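Local structure of glucose-6-phosphate 1-dehydrogenase (Mycobacterium avium, 4LGV) at residues H345-V357 / P368-P380. The protein probably catalyses the NADP-dependent oxidation of glucose 6-phosphate to 6-phosphogluconolactone, the entry step of the pentose phosphate pathway. Numbering follows the deposited sequence.
Sequences HKVTEVRMFLHHV and PPEPNQIVLRIDP
V375 CG2 presses on one face of the R351 guanidinium, 3.5 Å from NH1, while its other methyl, CG1, fits against the E349 side chain; a forked residue suits this place, touching both neighbours at once. With CG anti to the backbone N (chi1 180°) and a bend at chi3, R351 brings NE and NH2 side-on to the two carboxylate oxygens of E349, each met from above its plane; OE2 also accepts from W481 N. NH1 gives a hydrogen bond of 2.7 Å to Q373 OE1, which lies in the guanidinium plane, although NH1 is tilted 31° from the amide carbonyl plane. The Q373 amide runs alongside the F353 ring, CD 3.5 Å from CE2, their planes 36° apart. Strands 347-354 and 373-379 are antiparallel neighbours in the large mixed sheet of the C-terminal domain. Midway along the opposite face, apolar bumps pair, V350 with L376 and M352 with I374, and V350 and M352 pack on helix 246-264. A classic bulge sets I378 and D379 both against T348. Past L354, where strand 347-354 ends, P371 CB makes a CH-pi contact over the H356 ring, 3.9 Å from its centroid; proline's compact, backbone-anchored ring suits lying over an imidazole.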
# COMPACT_ATOMS: atom_id res chain seq x y z
N HIS A 345 -14.71 18.46 -30.95
CA HIS A 345 -13.43 17.94 -31.41
C HIS A 345 -13.48 16.45 -31.71
O HIS A 345 -14.42 15.77 -31.32
CB HIS A 345 -12.36 18.16 -30.35
CG HIS A 345 -12.26 19.58 -29.89
ND1 HIS A 345 -11.73 20.59 -30.68
CD2 HIS A 345 -12.59 20.16 -28.71
CE1 HIS A 345 -11.76 21.73 -30.00
NE2 HIS A 345 -12.27 21.49 -28.80
N LYS A 346 -12.45 15.96 -32.40
CA LYS A 346 -12.26 14.53 -32.59
C LYS A 346 -11.23 14.02 -31.58
O LYS A 346 -10.04 14.26 -31.75
CB LYS A 346 -11.81 14.23 -34.01
CG LYS A 346 -11.68 12.75 -34.30
CD LYS A 346 -11.00 12.52 -35.63
CE LYS A 346 -10.69 11.05 -35.85
NZ LYS A 346 -10.40 10.78 -37.28
N VAL A 347 -11.68 13.33 -30.54
CA VAL A 347 -10.76 12.84 -29.49
C VAL A 347 -11.42 11.78 -28.67
O VAL A 347 -12.61 11.87 -28.38
CB VAL A 347 -10.26 14.00 -28.59
CG1 VAL A 347 -11.43 14.70 -27.89
CG2 VAL A 347 -9.25 13.53 -27.60
N THR A 348 -10.64 10.77 -28.32
CA THR A 348 -11.06 9.72 -27.38
C THR A 348 -10.07 9.71 -26.26
O THR A 348 -8.85 9.55 -26.49
CB THR A 348 -11.11 8.34 -28.04
OG1 THR A 348 -12.06 8.39 -29.11
CG2 THR A 348 -11.55 7.29 -27.07
N GLU A 349 -10.57 9.86 -25.05
CA GLU A 349 -9.74 10.07 -23.87
C GLU A 349 -10.26 9.24 -22.69
O GLU A 349 -11.45 9.03 -22.53
CB GLU A 349 -9.83 11.57 -23.51
CG GLU A 349 -9.36 11.97 -22.14
CD GLU A 349 -9.54 13.43 -21.83
OE1 GLU A 349 -10.53 13.80 -21.11
OE2 GLU A 349 -8.69 14.22 -22.27
N VAL A 350 -9.32 8.73 -21.91
CA VAL A 350 -9.62 8.10 -20.64
C VAL A 350 -8.91 8.97 -19.60
O VAL A 350 -7.69 9.09 -19.61
CB VAL A 350 -9.09 6.67 -20.57
CG1 VAL A 350 -9.43 6.03 -19.21
CG2 VAL A 350 -9.69 5.82 -21.67
N ARG A 351 -9.69 9.59 -18.72
CA ARG A 351 -9.12 10.54 -17.77
C ARG A 351 -9.32 9.97 -16.38
O ARG A 351 -10.43 9.76 -15.95
CB ARG A 351 -9.82 11.91 -17.88
CG ARG A 351 -9.30 12.97 -16.91
CD ARG A 351 -9.90 14.31 -17.24
NE ARG A 351 -9.41 14.79 -18.52
CZ ARG A 351 -8.42 15.65 -18.68
NH1 ARG A 351 -7.80 16.13 -17.64
NH2 ARG A 351 -8.05 15.99 -19.91
N MET A 352 -8.22 9.73 -15.68
CA MET A 352 -8.30 9.14 -14.35
C MET A 352 -7.93 10.18 -13.30
O MET A 352 -6.83 10.73 -13.35
CB MET A 352 -7.39 7.95 -14.30
CG MET A 352 -7.70 6.92 -15.38
SD MET A 352 -6.41 5.68 -15.39
CE MET A 352 -7.27 4.61 -14.29
N PHE A 353 -8.87 10.48 -12.39
CA PHE A 353 -8.66 11.45 -11.34
C PHE A 353 -8.10 10.77 -10.13
O PHE A 353 -8.67 9.73 -9.67
CB PHE A 353 -10.00 12.06 -10.91
CG PHE A 353 -10.64 12.92 -11.97
CD1 PHE A 353 -11.45 12.37 -12.92
CD2 PHE A 353 -10.38 14.27 -12.03
CE1 PHE A 353 -12.08 13.15 -13.88
CE2 PHE A 353 -10.97 15.07 -12.99
CZ PHE A 353 -11.83 14.51 -13.93
N LEU A 354 -7.01 11.29 -9.57
CA LEU A 354 -6.51 10.74 -8.29
C LEU A 354 -7.20 11.37 -7.12
O LEU A 354 -7.69 12.45 -7.25
CB LEU A 354 -5.04 10.97 -8.12
CG LEU A 354 -4.15 9.96 -8.87
CD1 LEU A 354 -4.10 10.25 -10.36
CD2 LEU A 354 -2.75 10.01 -8.31
N HIS A 355 -7.26 10.68 -5.97
CA HIS A 355 -7.64 11.36 -4.74
C HIS A 355 -6.62 12.45 -4.45
O HIS A 355 -5.40 12.34 -4.81
CB HIS A 355 -7.62 10.41 -3.50
CG HIS A 355 -8.51 9.23 -3.63
ND1 HIS A 355 -9.88 9.32 -3.46
CD2 HIS A 355 -8.26 7.94 -3.94
CE1 HIS A 355 -10.43 8.14 -3.65
NE2 HIS A 355 -9.47 7.29 -3.95
N HIS A 356 -7.08 13.47 -3.75
CA HIS A 356 -6.14 14.41 -3.11
C HIS A 356 -5.29 13.71 -2.09
O HIS A 356 -5.67 12.67 -1.56
CB HIS A 356 -6.86 15.60 -2.45
CG HIS A 356 -7.31 16.64 -3.42
ND1 HIS A 356 -6.43 17.46 -4.12
CD2 HIS A 356 -8.55 17.03 -3.80
CE1 HIS A 356 -7.12 18.31 -4.87
NE2 HIS A 356 -8.40 18.05 -4.71
N VAL A 357 -4.11 14.25 -1.83
CA VAL A 357 -3.35 13.76 -0.67
C VAL A 357 -4.26 13.97 0.54
O VAL A 357 -4.82 15.01 0.68
CB VAL A 357 -2.05 14.52 -0.48
CG1 VAL A 357 -1.27 13.89 0.65
CG2 VAL A 357 -1.25 14.47 -1.77
N PRO A 368 -3.94 21.39 -4.23
CA PRO A 368 -4.21 22.17 -5.44
C PRO A 368 -5.71 22.22 -5.72
O PRO A 368 -6.44 21.44 -5.13
CB PRO A 368 -3.50 21.38 -6.55
CG PRO A 368 -2.98 20.15 -5.90
CD PRO A 368 -3.53 20.02 -4.53
N PRO A 369 -6.16 23.14 -6.58
CA PRO A 369 -7.61 23.31 -6.85
C PRO A 369 -8.20 22.08 -7.51
O PRO A 369 -9.34 21.73 -7.23
CB PRO A 369 -7.68 24.53 -7.77
CG PRO A 369 -6.29 24.84 -8.20
CD PRO A 369 -5.35 24.21 -7.20
N GLU A 370 -7.40 21.38 -8.32
CA GLU A 370 -7.80 20.06 -8.84
C GLU A 370 -6.74 19.01 -8.50
O GLU A 370 -5.56 19.30 -8.48
CB GLU A 370 -8.00 20.12 -10.34
CG GLU A 370 -9.07 21.11 -10.84
CD GLU A 370 -10.50 20.76 -10.39
OE1 GLU A 370 -10.81 19.57 -10.08
OE2 GLU A 370 -11.33 21.70 -10.35
N PRO A 371 -7.16 17.76 -8.29
CA PRO A 371 -6.28 16.68 -7.92
C PRO A 371 -5.47 16.28 -9.13
O PRO A 371 -5.81 16.67 -10.25
CB PRO A 371 -7.24 15.56 -7.50
CG PRO A 371 -8.49 15.83 -8.21
CD PRO A 371 -8.58 17.34 -8.31
N ASN A 372 -4.39 15.56 -8.90
CA ASN A 372 -3.60 15.00 -9.99
C ASN A 372 -4.50 14.16 -10.92
O ASN A 372 -5.53 13.58 -10.48
CB ASN A 372 -2.48 14.12 -9.43
CG ASN A 372 -1.40 14.89 -8.65
OD1 ASN A 372 -0.56 14.27 -8.02
ND2 ASN A 372 -1.38 16.20 -8.73
N GLN A 373 -4.11 14.10 -12.18
CA GLN A 373 -4.82 13.28 -13.17
C GLN A 373 -3.87 12.56 -14.10
O GLN A 373 -2.83 13.06 -14.48
CB GLN A 373 -5.72 14.20 -14.00
CG GLN A 373 -6.90 14.68 -13.20
CD GLN A 373 -7.66 15.82 -13.86
OE1 GLN A 373 -8.11 15.72 -14.99
NE2 GLN A 373 -7.87 16.87 -13.10
N ILE A 374 -4.26 11.36 -14.47
CA ILE A 374 -3.60 10.60 -15.52
C ILE A 374 -4.53 10.62 -16.72
O ILE A 374 -5.63 10.13 -16.61
CB ILE A 374 -3.38 9.16 -15.11
CG1 ILE A 374 -2.42 9.11 -13.91
CG2 ILE A 374 -2.79 8.36 -16.26
CD1 ILE A 374 -2.29 7.74 -13.29
N VAL A 375 -4.08 11.17 -17.83
CA VAL A 375 -4.90 11.26 -19.03
C VAL A 375 -4.31 10.42 -20.16
O VAL A 375 -3.17 10.60 -20.53
CB VAL A 375 -5.03 12.69 -19.50
CG1 VAL A 375 -6.06 12.79 -20.59
CG2 VAL A 375 -5.44 13.61 -18.35
N LEU A 376 -5.11 9.51 -20.69
CA LEU A 376 -4.73 8.71 -21.83
C LEU A 376 -5.53 9.13 -23.06
O LEU A 376 -6.73 8.92 -23.08
CB LEU A 376 -5.02 7.22 -21.52
CG LEU A 376 -4.41 6.66 -20.23
CD1 LEU A 376 -4.88 5.27 -19.98
CD2 LEU A 376 -2.90 6.66 -20.29
N ARG A 377 -4.89 9.74 -24.05
CA ARG A 377 -5.52 9.97 -25.32
C ARG A 377 -5.38 8.69 -26.17
O ARG A 377 -4.27 8.26 -26.45
CB ARG A 377 -4.91 11.17 -26.07
CG ARG A 377 -5.70 11.52 -27.32
CD ARG A 377 -5.33 12.84 -27.99
NE ARG A 377 -3.93 12.90 -28.29
CZ ARG A 377 -3.07 13.75 -27.76
NH1 ARG A 377 -3.50 14.71 -26.94
NH2 ARG A 377 -1.78 13.66 -28.06
N ILE A 378 -6.50 8.06 -26.47
CA ILE A 378 -6.55 6.79 -27.19
C ILE A 378 -6.47 7.09 -28.67
O ILE A 378 -5.87 6.34 -29.42
CB ILE A 378 -7.90 6.06 -26.91
CG1 ILE A 378 -8.09 5.81 -25.42
CG2 ILE A 378 -8.02 4.75 -27.67
CD1 ILE A 378 -6.93 5.14 -24.74
N ASP A 379 -7.09 8.19 -29.10
CA ASP A 379 -7.20 8.55 -30.51
C ASP A 379 -7.63 10.02 -30.61
O ASP A 379 -8.35 10.52 -29.74
CB ASP A 379 -8.25 7.67 -31.20
CG ASP A 379 -8.37 7.91 -32.69
OD1 ASP A 379 -7.39 7.62 -33.42
OD2 ASP A 379 -9.44 8.42 -33.13
N PRO A 380 -7.11 10.75 -31.60
CA PRO A 380 -5.99 10.40 -32.42
C PRO A 380 -4.72 10.65 -31.69
O PRO A 380 -4.74 11.16 -30.58
CB PRO A 380 -6.09 11.37 -33.63
CG PRO A 380 -6.78 12.61 -33.10
CD PRO A 380 -7.62 12.12 -31.90
O HOH W 1 -3.75 14.36 -6.50
O HOH W 2 -10.28 19.73 -6.07